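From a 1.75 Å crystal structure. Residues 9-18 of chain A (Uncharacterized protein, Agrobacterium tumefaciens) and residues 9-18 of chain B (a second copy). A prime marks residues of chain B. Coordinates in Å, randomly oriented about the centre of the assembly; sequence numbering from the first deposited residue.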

# COMPACT_ATOMS: atom_id res chain seq x y z
N SER A 9 -8.70 4.35 2.33
CA SER A 9 -7.51 4.45 3.18
C SER A 9 -6.31 4.93 2.34
O SER A 9 -5.48 5.72 2.82
N TRP A 10 -6.23 4.51 1.09
CA TRP A 10 -5.14 5.01 0.23
C TRP A 10 -5.31 6.50 -0.06
O TRP A 10 -4.34 7.27 -0.07
N ASP A 11 -6.56 6.92 -0.26
CA ASP A 11 -6.83 8.34 -0.48
C ASP A 11 -6.38 9.18 0.72
O ASP A 11 -5.74 10.22 0.55
N ASP A 12 -6.69 8.72 1.92
CA ASP A 12 -6.24 9.47 3.08
C ASP A 12 -4.74 9.42 3.31
O ASP A 12 -4.16 10.39 3.81
N TYR A 13 -4.11 8.30 2.93
CA TYR A 13 -2.64 8.23 3.00
C TYR A 13 -2.03 9.23 2.02
O TYR A 13 -1.08 9.91 2.36
N GLU A 14 -2.66 9.37 0.86
CA GLU A 14 -2.20 10.33 -0.13
C GLU A 14 -2.38 11.73 0.45
O GLU A 14 -1.50 12.58 0.32
N PHE A 15 -3.52 11.96 1.10
CA PHE A 15 -3.79 13.26 1.73
C PHE A 15 -2.65 13.63 2.68
O PHE A 15 -2.18 14.77 2.68
N TRP A 16 -2.18 12.65 3.45
CA TRP A 16 -1.10 12.94 4.37
C TRP A 16 0.18 13.28 3.60
O TRP A 16 0.93 14.19 4.00
N GLN A 17 0.41 12.57 2.50
CA GLN A 17 1.57 12.84 1.64
C GLN A 17 1.54 14.28 1.15
O GLN A 17 2.59 14.90 1.01
N ARG A 18 0.34 14.79 0.91
CA ARG A 18 0.16 16.15 0.36
C ARG A 18 0.20 17.24 1.43
O ARG A 18 0.38 18.41 1.09
N SER B 9 7.82 -4.79 -2.79
CA SER B 9 7.39 -3.54 -3.45
C SER B 9 7.06 -2.43 -2.45
O SER B 9 7.28 -1.23 -2.74
N TRP B 10 6.57 -2.78 -1.26
CA TRP B 10 6.39 -1.75 -0.23
C TRP B 10 7.76 -1.24 0.22
O TRP B 10 7.93 -0.04 0.49
N ASP B 11 8.76 -2.12 0.27
CA ASP B 11 10.09 -1.68 0.67
C ASP B 11 10.64 -0.69 -0.39
O ASP B 11 11.28 0.34 -0.04
N ASP B 12 10.37 -1.00 -1.65
CA ASP B 12 10.73 -0.11 -2.78
C ASP B 12 10.10 1.28 -2.58
O ASP B 12 10.76 2.33 -2.71
N TYR B 13 8.81 1.26 -2.27
CA TYR B 13 8.06 2.50 -2.15
C TYR B 13 8.58 3.33 -0.98
O TYR B 13 8.74 4.55 -1.10
N GLU B 14 8.82 2.67 0.15
CA GLU B 14 9.40 3.33 1.32
C GLU B 14 10.77 3.91 1.02
O GLU B 14 11.13 4.95 1.55
N PHE B 15 11.54 3.19 0.21
CA PHE B 15 12.87 3.62 -0.18
C PHE B 15 12.74 4.94 -0.95
O PHE B 15 13.50 5.86 -0.71
N TRP B 16 11.77 5.01 -1.85
CA TRP B 16 11.55 6.25 -2.60
C TRP B 16 11.06 7.36 -1.66
O TRP B 16 11.42 8.54 -1.84
N GLN B 17 10.22 7.00 -0.69
CA GLN B 17 9.74 8.01 0.24
C GLN B 17 10.92 8.62 1.00
O GLN B 17 10.91 9.81 1.35
N ARG B 18 11.94 7.81 1.25
CA ARG B 18 13.09 8.20 2.06
C ARG B 18 14.10 8.99 1.23
O ARG B 18 14.88 9.76 1.79

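Two copies of one helix run side by side, their N-to-C directions only 20° apart, yet their axes come no closer than 14.4 Å. At that spacing the backbones cannot touch, so long side chains must bridge the gap, and three positions from each helix do so: 10, 13 and 17. They bury 224 Å² in all.

Tyr13 and Tyr13′ cover the most surface. Each CA-to-CB bond points toward the other helix, and chi1 is t in both, which carries each hydroxyl across to the partner chain; chi2, at 72°, sets the tilt of the ring. The two rings meet at their edges, Tyr13 CE2 lying 4.0 Å from Tyr13′ CE2.

Trp10 and Trp10′ start sideways, but t rotamers, with chi2 near -112°, bring the ends of their indoles into the gap. There Trp10 CZ3 approaches Trp10′ CZ3 at 4.2 Å, again edge to edge. Each indole also packs against the opposing tyrosine: Trp10 CH2 is 3.8 Å from Tyr13′ CZ, and Tyr13 CZ is 3.8 Å from Trp10′ CH2. The ring planes of these pairs are inclined at 45 to 48°, an oblique fit.

One turn beyond the tyrosines, the CA-to-CB bonds of Gln17 and Gln17′ point toward the partner, and chi1 m with chi2 t extends each side chain, a reach that supplies the donors for the polar contacts. Gln17 NE2 donates to Tyr13′ OH at 2.8 Å, nearly straight at 176°; Gln17′ NE2 donates to Tyr13 OH at 2.9 Å and 157°. Both tyrosine hydroxyls and both glutamine OE1 atoms also find hydrogen bonds elsewhere in the structure.

The rule is reciprocity: each tyrosine packs its ring end, oxygen included, against the opposing tryptophan, and the same oxygen accepts a hydrogen bond from the opposing glutamine, so one residue serves both the apolar and the polar contacts. Positions 11, 12, 15, 16 and 18 stay out of reach.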

# COMPACT_ATOMS: atom_id res chain seq x y z
CB SER A 9 -7.21 3.13 3.92
OG SER A 9 -6.79 2.08 3.07
CB TRP A 10 -5.06 4.22 -1.08
CG TRP A 10 -3.86 4.62 -1.92
CD1 TRP A 10 -3.88 5.31 -3.12
CD2 TRP A 10 -2.46 4.41 -1.61
NE1 TRP A 10 -2.58 5.52 -3.57
CE2 TRP A 10 -1.70 4.97 -2.67
CE3 TRP A 10 -1.79 3.78 -0.56
CZ2 TRP A 10 -0.31 4.91 -2.70
CZ3 TRP A 10 -0.40 3.72 -0.58
CH2 TRP A 10 0.33 4.30 -1.64
CB ASP A 11 -8.32 8.57 -0.76
CG ASP A 11 -8.66 8.34 -2.22
OD1 ASP A 11 -7.74 8.46 -3.07
OD2 ASP A 11 -9.84 8.05 -2.51
CB ASP A 12 -6.97 9.00 4.31
CG ASP A 12 -8.38 9.56 4.37
OD1 ASP A 12 -8.65 10.62 3.74
OD2 ASP A 12 -9.21 8.92 5.05
CB TYR A 13 -2.16 6.82 2.67
CG TYR A 13 -0.68 6.53 2.83
CD1 TYR A 13 -0.08 6.44 4.09
CD2 TYR A 13 0.09 6.24 1.72
CE1 TYR A 13 1.28 6.10 4.22
CE2 TYR A 13 1.44 5.92 1.83
CZ TYR A 13 2.03 5.86 3.07
OH TYR A 13 3.37 5.53 3.16
CB GLU A 14 -3.01 10.19 -1.43
CG GLU A 14 -2.48 9.13 -2.38
CD GLU A 14 -2.20 9.68 -3.76
OE1 GLU A 14 -1.93 10.90 -3.88
OE2 GLU A 14 -2.25 8.90 -4.74
CB PHE A 15 -5.12 13.22 2.48
CG PHE A 15 -5.36 14.43 3.33
CD1 PHE A 15 -5.92 15.57 2.79
CD2 PHE A 15 -5.02 14.43 4.69
CE1 PHE A 15 -6.15 16.71 3.59
CE2 PHE A 15 -5.25 15.57 5.48
CZ PHE A 15 -5.82 16.71 4.92
CB TRP A 16 -0.87 11.79 5.34
CG TRP A 16 -1.99 11.63 6.38
CD1 TRP A 16 -2.70 10.50 6.65
CD2 TRP A 16 -2.47 12.64 7.28
NE1 TRP A 16 -3.61 10.74 7.66
CE2 TRP A 16 -3.49 12.05 8.06
CE3 TRP A 16 -2.15 13.98 7.50
CZ2 TRP A 16 -4.19 12.75 9.04
CZ3 TRP A 16 -2.85 14.68 8.47
CH2 TRP A 16 -3.86 14.06 9.24
CB GLN A 17 1.62 11.89 0.44
CG GLN A 17 1.85 10.45 0.85
CD GLN A 17 2.28 9.59 -0.32
OE1 GLN A 17 2.75 10.09 -1.35
NE2 GLN A 17 2.19 8.30 -0.15
CB ARG A 18 -1.17 16.27 -0.39
CG ARG A 18 -1.21 15.60 -1.73
CD ARG A 18 -2.63 15.57 -2.23
NE ARG A 18 -2.72 15.11 -3.60
CZ ARG A 18 -3.86 14.81 -4.21
NH1 ARG A 18 -5.01 14.92 -3.56
NH2 ARG A 18 -3.86 14.40 -5.48
CB SER B 9 6.20 -3.78 -4.37
OG SER B 9 5.02 -4.05 -3.64
CB TRP B 10 5.58 -2.27 0.98
CG TRP B 10 5.28 -1.18 1.96
CD1 TRP B 10 5.76 -1.06 3.24
CD2 TRP B 10 4.44 -0.04 1.74
NE1 TRP B 10 5.26 0.08 3.83
CE2 TRP B 10 4.45 0.73 2.93
CE3 TRP B 10 3.68 0.42 0.65
CZ2 TRP B 10 3.74 1.93 3.06
CZ3 TRP B 10 2.96 1.61 0.79
CH2 TRP B 10 3.01 2.35 1.99
CB ASP B 11 11.04 -2.87 0.87
CG ASP B 11 12.38 -2.42 1.39
OD1 ASP B 11 12.49 -2.28 2.62
OD2 ASP B 11 13.29 -2.15 0.57
CB ASP B 12 10.21 -0.67 -4.13
CG ASP B 12 10.97 -1.90 -4.65
OD1 ASP B 12 12.09 -2.18 -4.19
OD2 ASP B 12 10.44 -2.54 -5.60
CB TYR B 13 6.58 2.19 -1.96
CG TYR B 13 5.66 3.38 -2.02
CD1 TYR B 13 5.39 4.03 -3.23
CD2 TYR B 13 5.00 3.80 -0.88
CE1 TYR B 13 4.49 5.08 -3.30
CE2 TYR B 13 4.12 4.87 -0.92
CZ TYR B 13 3.87 5.51 -2.13
OH TYR B 13 2.96 6.54 -2.16
CB GLU B 14 9.55 2.36 2.49
CG GLU B 14 8.26 2.03 3.18
CD GLU B 14 8.54 1.37 4.51
OE1 GLU B 14 8.14 1.94 5.53
OE2 GLU B 14 9.19 0.29 4.51
CB PHE B 15 13.58 2.56 -1.03
CG PHE B 15 14.83 3.08 -1.71
CD1 PHE B 15 16.02 3.20 -1.00
CD2 PHE B 15 14.79 3.49 -3.03
CE1 PHE B 15 17.17 3.70 -1.61
CE2 PHE B 15 15.93 4.00 -3.65
CZ PHE B 15 17.11 4.11 -2.93
CB TRP B 16 10.58 6.05 -3.76
CG TRP B 16 11.14 5.18 -4.86
CD1 TRP B 16 10.57 4.05 -5.40
CD2 TRP B 16 12.38 5.37 -5.56
NE1 TRP B 16 11.38 3.55 -6.41
CE2 TRP B 16 12.50 4.34 -6.51
CE3 TRP B 16 13.41 6.31 -5.45
CZ2 TRP B 16 13.60 4.23 -7.35
CZ3 TRP B 16 14.50 6.21 -6.31
CH2 TRP B 16 14.58 5.17 -7.24
CB GLN B 17 8.70 7.43 1.20
CG GLN B 17 7.37 7.08 0.55
CD GLN B 17 6.36 6.55 1.58
OE1 GLN B 17 6.68 5.66 2.37
NE2 GLN B 17 5.15 7.09 1.57
CB ARG B 18 13.77 6.96 2.66
CG ARG B 18 13.87 6.96 4.19
CD ARG B 18 14.31 5.59 4.73
NE ARG B 18 15.49 5.07 4.04
CZ ARG B 18 15.51 3.93 3.35
NH1 ARG B 18 14.42 3.17 3.28
NH2 ARG B 18 16.62 3.54 2.75